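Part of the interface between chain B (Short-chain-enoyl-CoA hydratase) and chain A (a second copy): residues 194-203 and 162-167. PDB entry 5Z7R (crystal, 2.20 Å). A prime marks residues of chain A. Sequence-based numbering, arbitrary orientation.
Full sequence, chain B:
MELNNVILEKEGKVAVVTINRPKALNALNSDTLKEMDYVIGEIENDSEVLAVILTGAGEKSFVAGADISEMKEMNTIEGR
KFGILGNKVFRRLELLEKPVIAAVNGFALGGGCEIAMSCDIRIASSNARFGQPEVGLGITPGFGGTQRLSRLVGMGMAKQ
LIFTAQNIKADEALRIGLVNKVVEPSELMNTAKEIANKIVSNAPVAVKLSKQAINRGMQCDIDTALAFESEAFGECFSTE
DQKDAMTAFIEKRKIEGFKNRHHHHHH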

# COMPACT_ATOMS: atom_id res chain seq x y z
N GLU B 194 -28.75 23.37 0.60
CA GLU B 194 -29.66 22.31 1.05
C GLU B 194 -28.91 21.04 1.45
O GLU B 194 -29.27 20.36 2.43
CB GLU B 194 -30.68 21.99 -0.05
CG GLU B 194 -31.67 20.88 0.28
CD GLU B 194 -32.34 20.33 -0.97
OE1 GLU B 194 -32.67 21.14 -1.86
OE2 GLU B 194 -32.52 19.09 -1.05
N ILE B 195 -27.90 20.70 0.66
CA ILE B 195 -27.04 19.58 0.96
C ILE B 195 -26.26 19.95 2.21
O ILE B 195 -26.18 19.17 3.12
CB ILE B 195 -26.05 19.27 -0.20
CG1 ILE B 195 -26.81 18.79 -1.45
CG2 ILE B 195 -25.01 18.23 0.22
CD1 ILE B 195 -25.98 18.87 -2.72
N ALA B 196 -25.68 21.15 2.25
CA ALA B 196 -24.96 21.62 3.44
C ALA B 196 -25.83 21.58 4.70
O ALA B 196 -25.34 21.23 5.77
CB ALA B 196 -24.43 23.04 3.22
N ASN B 197 -27.11 21.95 4.59
CA ASN B 197 -27.99 21.95 5.78
C ASN B 197 -28.43 20.58 6.23
O ASN B 197 -28.66 20.36 7.43
CB ASN B 197 -29.20 22.83 5.56
CG ASN B 197 -28.82 24.27 5.34
OD1 ASN B 197 -27.81 24.75 5.87
ND2 ASN B 197 -29.60 24.97 4.52
N LYS B 198 -28.57 19.66 5.29
CA LYS B 198 -28.79 18.27 5.65
C LYS B 198 -27.60 17.73 6.46
O LYS B 198 -27.77 17.07 7.53
CB LYS B 198 -28.99 17.41 4.40
CG LYS B 198 -30.45 17.18 4.00
CD LYS B 198 -31.34 16.63 5.13
CE LYS B 198 -30.66 15.55 5.96
NZ LYS B 198 -31.64 14.67 6.67
N ILE B 199 -26.41 18.01 5.96
CA ILE B 199 -25.17 17.56 6.60
C ILE B 199 -25.05 18.10 8.02
O ILE B 199 -24.75 17.39 8.96
CB ILE B 199 -23.96 18.05 5.78
CG1 ILE B 199 -23.84 17.25 4.47
CG2 ILE B 199 -22.70 18.00 6.63
CD1 ILE B 199 -22.54 17.41 3.70
N VAL B 200 -25.29 19.40 8.13
CA VAL B 200 -25.18 20.12 9.38
C VAL B 200 -26.35 19.80 10.35
O VAL B 200 -26.27 20.08 11.54
CB VAL B 200 -25.14 21.63 9.07
CG1 VAL B 200 -25.42 22.45 10.31
CG2 VAL B 200 -23.82 22.02 8.42
N SER B 201 -27.42 19.21 9.85
CA SER B 201 -28.51 18.77 10.73
C SER B 201 -28.13 17.43 11.37
O SER B 201 -28.81 16.94 12.25
CB SER B 201 -29.86 18.65 9.97
OG SER B 201 -30.12 17.32 9.49
N ASN B 202 -27.06 16.84 10.87
CA ASN B 202 -26.53 15.62 11.43
C ASN B 202 -25.50 15.90 12.51
O ASN B 202 -25.12 17.07 12.72
CB ASN B 202 -25.95 14.75 10.33
CG ASN B 202 -27.02 14.15 9.43
OD1 ASN B 202 -28.05 13.66 9.92
ND2 ASN B 202 -26.78 14.15 8.11
N ALA B 203 -25.07 14.83 13.18
CA ALA B 203 -24.26 14.93 14.37
C ALA B 203 -22.83 15.16 13.96
O ALA B 203 -22.26 14.34 13.26
CB ALA B 203 -24.37 13.67 15.19
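Chain A 162-167: IFTAQN

The contact is anchored by one amide group. Asn202, just beyond the helix of chain B, points its CA-to-CB bond toward chain A, and its ND2 donates two hydrogen bonds to consecutive backbone carbonyls there: 2.9 Å from Asn202 ND2 to Phe163′ O, and 3.0 Å from Asn202 ND2 to Thr164′ O. The second is the straighter, with an N-H...acceptor angle of 156° against 136° for the first. Both acceptors lie in the last turn of the chain A helix, where carbonyls commonly lack the amide partner that a continuing helix would supply. A side-chain amide suits this place because its nitrogen carries two hydrogens and can serve two neighbouring oxygens at once. The donor is held by an m rotamer of Asn202 (chi1 -71°) and by extended backbone angles of -91/173, while Asn202 N is still tied to Ile199 O at 3.0 Å.

A looser polar link lies at the other end of the contact. Water 1 donates to Glu194 OE2 at 3.0 Å and accepts from Gln166′ NE2 at 3.1 Å, joining two side chains that do not touch directly. Each has a CA-to-CB bond directed sideways, yet the end of each side chain comes nearer the opposing stretch.

The backbone of chain A explains how its residues reach these places. Its helix runs through Thr164′; Ala165′ then leaves helical geometry with phi/psi of 70/16, and Gln166′ continues in an extended conformation at -90/154. Thr164′, in the p rotamer, steadies the turn by accepting a hydrogen bond at OG1 from Gln166′ N, 3.3 Å away and nearly straight at 170°. On chain B, residues from Glu194 to Ile199 are helical, with backbone bonds such as Lys198 N to Glu194 O at 3.0 Å. The two backbones come closest in CA terms at Ile199 and Thr164′, whose CA atoms are 4.6 Å apart. From Asn202 back to Glu194, the chain B partners meet first the helix end of chain A and finally Gln166′, so the two stretches run broadly in opposite senses.

Packing fills the space around this close approach. Thr164′ CG2 lies 4.0 Å from Ile195 CG2 and also 4.0 Å from Ile199 CG1, so one methyl serves two isoleucines a helical turn apart. Ile199 CD1 reaches Phe163′ CB at 3.6 Å and sits at the edge of the Phe163′ ring, near its plane; the end of that side chain leads away from chain B. Lys198 points toward chain A and lies along it with its aliphatic part: Lys198 CG is 3.6 Å from Gln166′ OE1, and Lys198 CE is 3.6 Å from Thr164′ O. Ala196 and Val200 point away.

The rule to read here is a small one: a helix end offers carbonyls, an asparagine beyond the facing helix takes two of them, and branched side chains close the gap. Together the stretches bury 355 Å², both sides summed.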

# COMPACT_ATOMS: atom_id res chain seq x y z
N ILE A 162 -23.10 9.39 3.02
CA ILE A 162 -22.79 9.26 4.45
C ILE A 162 -22.90 10.56 5.23
O ILE A 162 -23.40 10.56 6.35
CB ILE A 162 -21.43 8.60 4.68
CG1 ILE A 162 -21.47 7.12 4.26
CG2 ILE A 162 -21.08 8.59 6.16
CD1 ILE A 162 -20.09 6.48 4.05
N PHE A 163 -22.45 11.67 4.67
CA PHE A 163 -22.60 12.95 5.37
C PHE A 163 -24.03 13.41 5.43
O PHE A 163 -24.42 13.98 6.45
CB PHE A 163 -21.76 14.09 4.77
CG PHE A 163 -20.30 13.81 4.64
CD1 PHE A 163 -19.67 12.80 5.35
CD2 PHE A 163 -19.52 14.59 3.79
CE1 PHE A 163 -18.31 12.55 5.17
CE2 PHE A 163 -18.16 14.35 3.63
CZ PHE A 163 -17.56 13.33 4.32
N THR A 164 -24.82 13.23 4.36
CA THR A 164 -26.25 13.63 4.38
C THR A 164 -27.14 12.61 5.08
O THR A 164 -28.13 12.99 5.69
CB THR A 164 -26.88 13.81 2.97
OG1 THR A 164 -26.90 12.55 2.26
CG2 THR A 164 -26.15 14.88 2.17
N ALA A 165 -26.81 11.33 4.93
CA ALA A 165 -27.63 10.21 5.46
C ALA A 165 -28.96 9.99 4.74
O ALA A 165 -29.82 9.29 5.25
CB ALA A 165 -27.88 10.39 6.94
N GLN A 166 -29.13 10.56 3.55
CA GLN A 166 -30.38 10.47 2.80
C GLN A 166 -30.30 9.26 1.93
O GLN A 166 -29.21 8.85 1.58
CB GLN A 166 -30.60 11.70 1.95
CG GLN A 166 -30.69 13.00 2.74
CD GLN A 166 -30.85 14.23 1.86
OE1 GLN A 166 -31.94 14.79 1.76
NE2 GLN A 166 -29.75 14.67 1.23
N ASN A 167 -31.45 8.70 1.59
CA ASN A 167 -31.51 7.45 0.84
C ASN A 167 -31.60 7.70 -0.64
O ASN A 167 -31.83 8.81 -1.06
CB ASN A 167 -32.71 6.59 1.26
CG ASN A 167 -32.68 6.25 2.73
OD1 ASN A 167 -31.73 5.62 3.22
ND2 ASN A 167 -33.70 6.66 3.45
O HOH W 1 -30.31 17.23 -0.39